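Local coordinates for thioesterase domain protein YiiD (Shewanella oneidensis, PDB 1T82), which belongs to the hotdog-fold family and is a putative thioesterase, probably acting on acyl thioesters, although acyltransferase activity has also been suggested, at residues Ala127-Val133 with Gln144-Val150. Residues are numbered along the deposited sequence; the frame is centred on the assembly and turned at random.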
loop_
_atom_site.group_PDB
_atom_site.type_symbol
_atom_site.label_atom_id
_atom_site.label_comp_id
_atom_site.label_asym_id
_atom_site.label_seq_id
_atom_site.Cartn_x
_atom_site.Cartn_y
_atom_site.Cartn_z
ATOM N N ALA B 127 8.356 -4.327 -21.022
ATOM C CA ALA B 127 9.142 -5.337 -20.318
ATOM C C ALA B 127 8.510 -5.637 -18.960
ATOM O O ALA B 127 8.069 -4.725 -18.264
ATOM C CB ALA B 127 10.576 -4.850 -20.130
ATOM N N LYS B 128 8.470 -6.916 -18.596
ATOM C CA LYS B 128 7.894 -7.343 -17.324
ATOM C C LYS B 128 9.005 -7.659 -16.327
ATOM O O LYS B 128 9.972 -8.342 -16.662
ATOM C CB LYS B 128 7.020 -8.584 -17.529
ATOM C CG LYS B 128 5.803 -8.343 -18.411
ATOM C CD LYS B 128 5.101 -9.648 -18.755
ATOM C CE LYS B 128 3.943 -9.413 -19.711
ATOM N NZ LYS B 128 3.351 -10.693 -20.200
ATOM N N VAL B 129 8.862 -7.164 -15.102
ATOM C CA VAL B 129 9.865 -7.393 -14.069
ATOM C C VAL B 129 9.222 -7.881 -12.776
ATOM O O VAL B 129 8.437 -7.162 -12.158
ATOM C CB VAL B 129 10.648 -6.101 -13.753
ATOM C CG1 VAL B 129 11.768 -6.400 -12.767
ATOM C CG2 VAL B 129 11.208 -5.502 -15.034
ATOM N N LYS B 130 9.549 -9.104 -12.376
ATOM C CA LYS B 130 9.005 -9.659 -11.143
ATOM C C LYS B 130 10.044 -9.442 -10.048
ATOM O O LYS B 130 11.168 -9.932 -10.149
ATOM C CB LYS B 130 8.730 -11.159 -11.300
ATOM C CG LYS B 130 7.498 -11.626 -10.537
ATOM C CD LYS B 130 7.563 -13.101 -10.150
ATOM C CE LYS B 130 7.717 -14.015 -11.354
ATOM N NZ LYS B 130 7.749 -15.452 -10.940
ATOM N N LEU B 131 9.674 -8.699 -9.009
ATOM C CA LEU B 131 10.594 -8.428 -7.917
ATOM C C LEU B 131 10.075 -8.888 -6.567
ATOM O O LEU B 131 8.868 -8.929 -6.320
ATOM C CB LEU B 131 10.900 -6.930 -7.828
ATOM C CG LEU B 131 11.612 -6.267 -9.003
ATOM C CD1 LEU B 131 11.815 -4.786 -8.708
ATOM C CD2 LEU B 131 12.955 -6.945 -9.231
ATOM N N GLU B 132 11.010 -9.229 -5.693
ATOM C CA GLU B 132 10.677 -9.655 -4.346
ATOM C C GLU B 132 11.269 -8.621 -3.404
ATOM O O GLU B 132 12.458 -8.323 -3.477
ATOM C CB GLU B 132 11.293 -11.016 -4.054
ATOM C CG GLU B 132 10.969 -11.548 -2.682
ATOM C CD GLU B 132 11.525 -12.937 -2.471
ATOM O OE1 GLU B 132 12.760 -13.065 -2.334
ATOM O OE2 GLU B 132 10.727 -13.895 -2.464
ATOM N N VAL B 133 10.440 -8.070 -2.527
ATOM C CA VAL B 133 10.909 -7.078 -1.575
ATOM C C VAL B 133 10.688 -7.627 -0.174
ATOM O O VAL B 133 9.651 -8.227 0.101
ATOM C CB VAL B 133 10.135 -5.747 -1.720
ATOM C CG1 VAL B 133 10.691 -4.718 -0.746
ATOM C CG2 VAL B 133 10.231 -5.232 -3.150
ATOM N N GLN B 144 6.692 -9.582 3.730
ATOM C CA GLN B 144 7.129 -10.131 2.444
ATOM C C GLN B 144 6.264 -9.577 1.315
ATOM O O GLN B 144 5.037 -9.547 1.417
ATOM C CB GLN B 144 7.023 -11.658 2.474
ATOM C CG GLN B 144 7.693 -12.361 1.310
ATOM C CD GLN B 144 9.200 -12.168 1.305
ATOM O OE1 GLN B 144 9.899 -12.597 2.226
ATOM N NE2 GLN B 144 9.707 -11.515 0.268
ATOM N N PHE B 145 6.914 -9.178 0.228
ATOM C CA PHE B 145 6.230 -8.578 -0.913
ATOM C C PHE B 145 6.685 -9.162 -2.246
ATOM O O PHE B 145 7.871 -9.380 -2.475
ATOM C CB PHE B 145 6.489 -7.066 -0.866
ATOM C CG PHE B 145 5.958 -6.292 -2.049
ATOM C CD1 PHE B 145 6.691 -6.199 -3.230
ATOM C CD2 PHE B 145 4.768 -5.578 -1.943
ATOM C CE1 PHE B 145 6.251 -5.395 -4.289
ATOM C CE2 PHE B 145 4.319 -4.776 -2.991
ATOM C CZ PHE B 145 5.064 -4.682 -4.166
ATOM N N ASP B 146 5.719 -9.429 -3.116
ATOM C CA ASP B 146 5.996 -9.950 -4.441
ATOM C C ASP B 146 5.230 -9.064 -5.402
ATOM O O ASP B 146 4.010 -8.945 -5.313
ATOM C CB ASP B 146 5.542 -11.405 -4.546
ATOM C CG ASP B 146 6.498 -12.354 -3.846
ATOM O OD1 ASP B 146 7.648 -12.478 -4.316
ATOM O OD2 ASP B 146 6.111 -12.960 -2.826
ATOM N N GLY B 147 5.951 -8.413 -6.307
ATOM C CA GLY B 147 5.290 -7.532 -7.241
ATOM C C GLY B 147 5.701 -7.729 -8.680
ATOM O O GLY B 147 6.858 -8.024 -8.983
ATOM N N LEU B 148 4.737 -7.585 -9.575
ATOM C CA LEU B 148 5.010 -7.706 -10.998
ATOM C C LEU B 148 4.944 -6.295 -11.558
ATOM O O LEU B 148 3.884 -5.672 -11.547
ATOM C CB LEU B 148 3.958 -8.584 -11.682
ATOM C CG LEU B 148 4.075 -8.674 -13.207
ATOM C CD1 LEU B 148 5.426 -9.253 -13.583
ATOM C CD2 LEU B 148 2.947 -9.532 -13.763
ATOM N N TYR B 149 6.076 -5.780 -12.025
ATOM C CA TYR B 149 6.106 -4.436 -12.586
ATOM C C TYR B 149 6.175 -4.519 -14.101
ATOM O O TYR B 149 6.792 -5.427 -14.653
ATOM C CB TYR B 149 7.316 -3.644 -12.068
ATOM C CG TYR B 149 7.286 -3.365 -10.584
ATOM C CD1 TYR B 149 7.634 -4.350 -9.661
ATOM C CD2 TYR B 149 6.876 -2.124 -10.099
ATOM C CE1 TYR B 149 7.574 -4.109 -8.291
ATOM C CE2 TYR B 149 6.811 -1.872 -8.728
ATOM C CZ TYR B 149 7.159 -2.869 -7.830
ATOM O OH TYR B 149 7.078 -2.634 -6.474
ATOM N N VAL B 150 5.535 -3.571 -14.770
ATOM C CA VAL B 150 5.544 -3.535 -16.224
ATOM C C VAL B 150 6.071 -2.178 -16.658
ATOM O O VAL B 150 5.566 -1.144 -16.230
ATOM C CB VAL B 150 4.127 -3.734 -16.795
ATOM C CG1 VAL B 150 4.160 -3.637 -18.318
ATOM C CG2 VAL B 150 3.580 -5.081 -16.359
#
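The beta hairpin formed by strands 127-137 and 140-152 brings V129, L131 and V133 against Y149, G147 and F145 as its hydrogen-bonded antiparallel pairs. Each pair closes a ring of two N-H...O=C bonds. The V129-Y149 pair has the shortest bonds, with V129 N to Y149 O and Y149 N to V129 O both 2.7 Å, while at the far end F145 N reaches V133 O at 2.9 Å along a more bent path (142° at the hydrogen). Beta-branched valines and aromatic residues suit these extended strands, and the apolar L131, V133 and F145 face the long helix 62-84. This is the arrangement of the hotdog fold, in which an antiparallel sheet wraps round a central helix: L131 packs on M76 and V77, and V133 and F145 share M69. V133 and F145 run alongside each other toward the helix, V133 CG2 resting 3.7 Å from F145 CD1. With CG anti to the backbone N (chi1 175°), the F145 ring lies over G147, where CE1 would collide with any beta carbon; glycine therefore fits the position opposite L131. On the other side of G147, Y149 turns its CG beside its own backbone N (chi1 -65°), which brings its ring edge, at CD1, 3.8 Å from V129 O and its plane level with that oxygen; the buried hydroxyl is satisfied by T70 O of the helix. The reverse face carries K128, K130, E132 and D146 with the aliphatic L148 and V150; the charged chains suit its contact with solvent. There E132 OE2 and D146 OD1 are 3.9 Å apart, a like-charge pair that may raise the proton affinity of either carboxylate. Across the strands, L148 CD1 lies 4.4 Å from K130 CG, a loose aliphatic contact.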